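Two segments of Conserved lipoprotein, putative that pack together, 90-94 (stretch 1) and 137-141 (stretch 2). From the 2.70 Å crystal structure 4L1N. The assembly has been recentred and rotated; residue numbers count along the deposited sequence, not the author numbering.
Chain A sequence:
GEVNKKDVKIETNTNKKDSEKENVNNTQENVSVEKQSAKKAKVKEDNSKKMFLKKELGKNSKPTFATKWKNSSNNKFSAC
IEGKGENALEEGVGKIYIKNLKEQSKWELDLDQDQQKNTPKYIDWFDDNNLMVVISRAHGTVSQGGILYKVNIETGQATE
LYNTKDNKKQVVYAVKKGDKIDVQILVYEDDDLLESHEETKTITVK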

ATOM      1  N   GLU A  90       2.651  -3.729 -13.217  1.00 72.88           N
ATOM      2  CA  GLU A  90       3.818  -3.282 -13.965  1.00 73.48           C
ATOM      3  C   GLU A  90       4.981  -3.009 -13.042  1.00 74.25           C
ATOM      4  O   GLU A  90       4.783  -2.503 -11.938  1.00 71.17           O
ATOM      5  N   GLU A  91       6.203  -3.333 -13.504  1.00 71.47           N
ATOM      6  CA  GLU A  91       7.450  -3.138 -12.765  1.00 69.83           C
ATOM      7  C   GLU A  91       7.713  -1.668 -12.500  1.00 72.35           C
ATOM      8  O   GLU A  91       7.256  -0.807 -13.256  1.00 73.15           O
ATOM      9  N   GLY A  92       8.435  -1.398 -11.420  1.00 66.85           N
ATOM     10  CA  GLY A  92       8.805  -0.042 -11.039  1.00 66.72           C
ATOM     11  C   GLY A  92       8.349   0.345  -9.652  1.00 67.15           C
ATOM     12  O   GLY A  92       7.629  -0.420  -9.002  1.00 65.65           O
ATOM     13  N   VAL A  93       8.797   1.535  -9.186  1.00 61.07           N
ATOM     14  CA  VAL A  93       8.448   2.108  -7.890  1.00 57.46           C
ATOM     15  C   VAL A  93       7.227   2.997  -8.097  1.00 62.72           C
ATOM     16  O   VAL A  93       7.322   4.035  -8.755  1.00 65.80           O
ATOM     17  N   GLY A  94       6.088   2.552  -7.583  1.00 57.48           N
ATOM     18  CA  GLY A  94       4.842   3.301  -7.631  1.00 57.59           C
ATOM     19  C   GLY A  94       4.822   4.361  -6.549  1.00 62.79           C
ATOM     20  O   GLY A  94       5.606   4.295  -5.595  1.00 62.53           O
ATOM     21  N   ARG A 137       8.634  -5.734  -3.360  1.00 50.82           N
ATOM     22  CA  ARG A 137       9.786  -5.419  -4.195  1.00 53.10           C
ATOM     23  C   ARG A 137       9.259  -4.824  -5.490  1.00 61.79           C
ATOM     24  O   ARG A 137       8.180  -5.225  -5.940  1.00 61.85           O
ATOM     25  N   ALA A 138       9.949  -3.792  -6.018  1.00 61.76           N
ATOM     26  CA  ALA A 138       9.529  -3.037  -7.194  1.00 64.10           C
ATOM     27  C   ALA A 138       9.691  -3.828  -8.479  1.00 74.95           C
ATOM     28  O   ALA A 138       8.933  -3.616  -9.429  1.00 76.26           O
ATOM     29  N   HIS A 139      10.688  -4.722  -8.520  1.00 74.99           N
ATOM     30  CA  HIS A 139      10.976  -5.509  -9.711  1.00 77.70           C
ATOM     31  C   HIS A 139      10.912  -7.023  -9.420  1.00 83.23           C
ATOM     32  O   HIS A 139      11.121  -7.449  -8.280  1.00 82.33           O
ATOM     33  N   GLY A 140      10.571  -7.808 -10.440  1.00 81.59           N
ATOM     34  CA  GLY A 140      10.467  -9.256 -10.311  1.00 81.56           C
ATOM     35  C   GLY A 140       9.064  -9.798 -10.458  1.00 86.21           C
ATOM     36  O   GLY A 140       8.090  -9.050 -10.330  1.00 85.29           O
ATOM     37  N   THR A 141       8.971 -11.123 -10.701  1.00 83.63           N
ATOM     38  CA  THR A 141       7.752 -11.916 -10.955  1.00 82.92           C
ATOM     39  C   THR A 141       7.189 -12.632  -9.695  1.00 84.55           C
ATOM     40  O   THR A 141       6.065 -13.172  -9.715  1.00 83.59           O
TER

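The two segments, neither of which forms a regular helix or strand across the contact, run in roughly opposing directions (157° apart) and bury 255 Å² between them. Arg137 opens stretch 2 without taking part: its CA-to-CB bond points away, its m, m, t side chain stays clear of stretch 1, and NH1 is hydrogen-bonded elsewhere in the structure.

Ala138 is the residue whose CA-to-CB bond points toward stretch 1. Its methyl group CB lies 3.7 Å from Val93 CG2, an apolar contact that Val93 makes in the t rotamer (chi1 171°) even though its own CA-to-CB bond is directed sideways. A main-chain bond lies next to this contact. Gly92 N donates to Ala138 O at 3.0 Å with an angle of 166° at the hydrogen, a nearly straight bond that links the two main chains.

His139 leaves the backbone sideways in an m rotamer (chi1 -54°, chi2 97°), which lays its imidazole alongside Glu91 and Gly92. Glu91 OE1 approaches the ring edge, 3.5 Å from His139 CD2 and near the ring plane, while Gly92 CA sits 3.8 Å from His139 NE2.

At Gly140 the main chain supplies the polar partner. Glu91 also starts out sideways, but with chi1 at -87° (m) and chi2 at -164° (t) its extended end comes nearer to stretch 2, and Glu91 OE2 accepts a hydrogen bond from Gly140 N at 3.1 Å and 161°. One carboxylate thus spans two successive residues, OE1 beside the histidine edge and OE2 on the glycine amide. The phi/psi of Gly140 (113/163) would jam a CB against the preceding carbonyl oxygen, so these backbone angles by themselves call for glycine.

The CA-to-CB bond of Thr141, in the p rotamer, points away, and the residue makes no contact.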

ATOM      1  CB  GLU A  90       3.491  -2.029 -14.782  1.00 77.05           C
ATOM      2  CG  GLU A  90       2.445  -2.263 -15.854  1.00 88.34           C
ATOM      3  CD  GLU A  90       2.838  -3.297 -16.889  1.00107.27           C
ATOM      4  OE1 GLU A  90       3.884  -3.103 -17.549  1.00 99.61           O
ATOM      5  OE2 GLU A  90       2.126  -4.324 -17.001  1.00 95.66           O
ATOM      6  CB  GLU A  91       8.633  -3.738 -13.535  1.00 73.18           C
ATOM      7  CG  GLU A  91       8.873  -5.209 -13.242  1.00 79.12           C
ATOM      8  CD  GLU A  91      10.221  -5.778 -13.648  1.00 98.00           C
ATOM      9  OE1 GLU A  91      11.089  -5.018 -14.139  1.00 92.21           O
ATOM     10  OE2 GLU A  91      10.416  -6.997 -13.445  1.00 95.19           O
ATOM     11  CB  VAL A  93       9.632   2.868  -7.222  1.00 60.26           C
ATOM     12  CG1 VAL A  93       9.182   3.631  -5.982  1.00 58.34           C
ATOM     13  CG2 VAL A  93      10.780   1.928  -6.876  1.00 59.72           C
ATOM     14  CB  ARG A 137      10.676  -6.652  -4.442  1.00 53.88           C
ATOM     15  CG  ARG A 137      11.554  -7.073  -3.245  1.00 65.27           C
ATOM     16  CD  ARG A 137      12.803  -6.217  -3.091  1.00 86.77           C
ATOM     17  NE  ARG A 137      13.846  -6.845  -2.273  1.00105.41           N
ATOM     18  CZ  ARG A 137      13.914  -6.788  -0.943  1.00124.49           C
ATOM     19  NH1 ARG A 137      12.967  -6.169  -0.247  1.00108.64           N
ATOM     20  NH2 ARG A 137      14.917  -7.371  -0.299  1.00116.65           N
ATOM     21  CB  ALA A 138      10.313  -1.743  -7.284  1.00 66.31           C
ATOM     22  CB  HIS A 139      12.342  -5.087 -10.270  1.00 81.18           C
ATOM     23  CG  HIS A 139      12.432  -3.609 -10.514  1.00 85.53           C
ATOM     24  ND1 HIS A 139      13.006  -2.758  -9.583  1.00 86.93           N
ATOM     25  CD2 HIS A 139      11.949  -2.869 -11.541  1.00 88.54           C
ATOM     26  CE1 HIS A 139      12.890  -1.537 -10.087  1.00 87.52           C
ATOM     27  NE2 HIS A 139      12.251  -1.552 -11.260  1.00 88.97           N
ATOM     28  CB  THR A 141       8.067 -12.983 -12.044  1.00 93.27           C
ATOM     29  OG1 THR A 141       9.270 -13.705 -11.721  1.00 88.94           O
ATOM     30  CG2 THR A 141       8.186 -12.381 -13.440  1.00 95.69           C
TER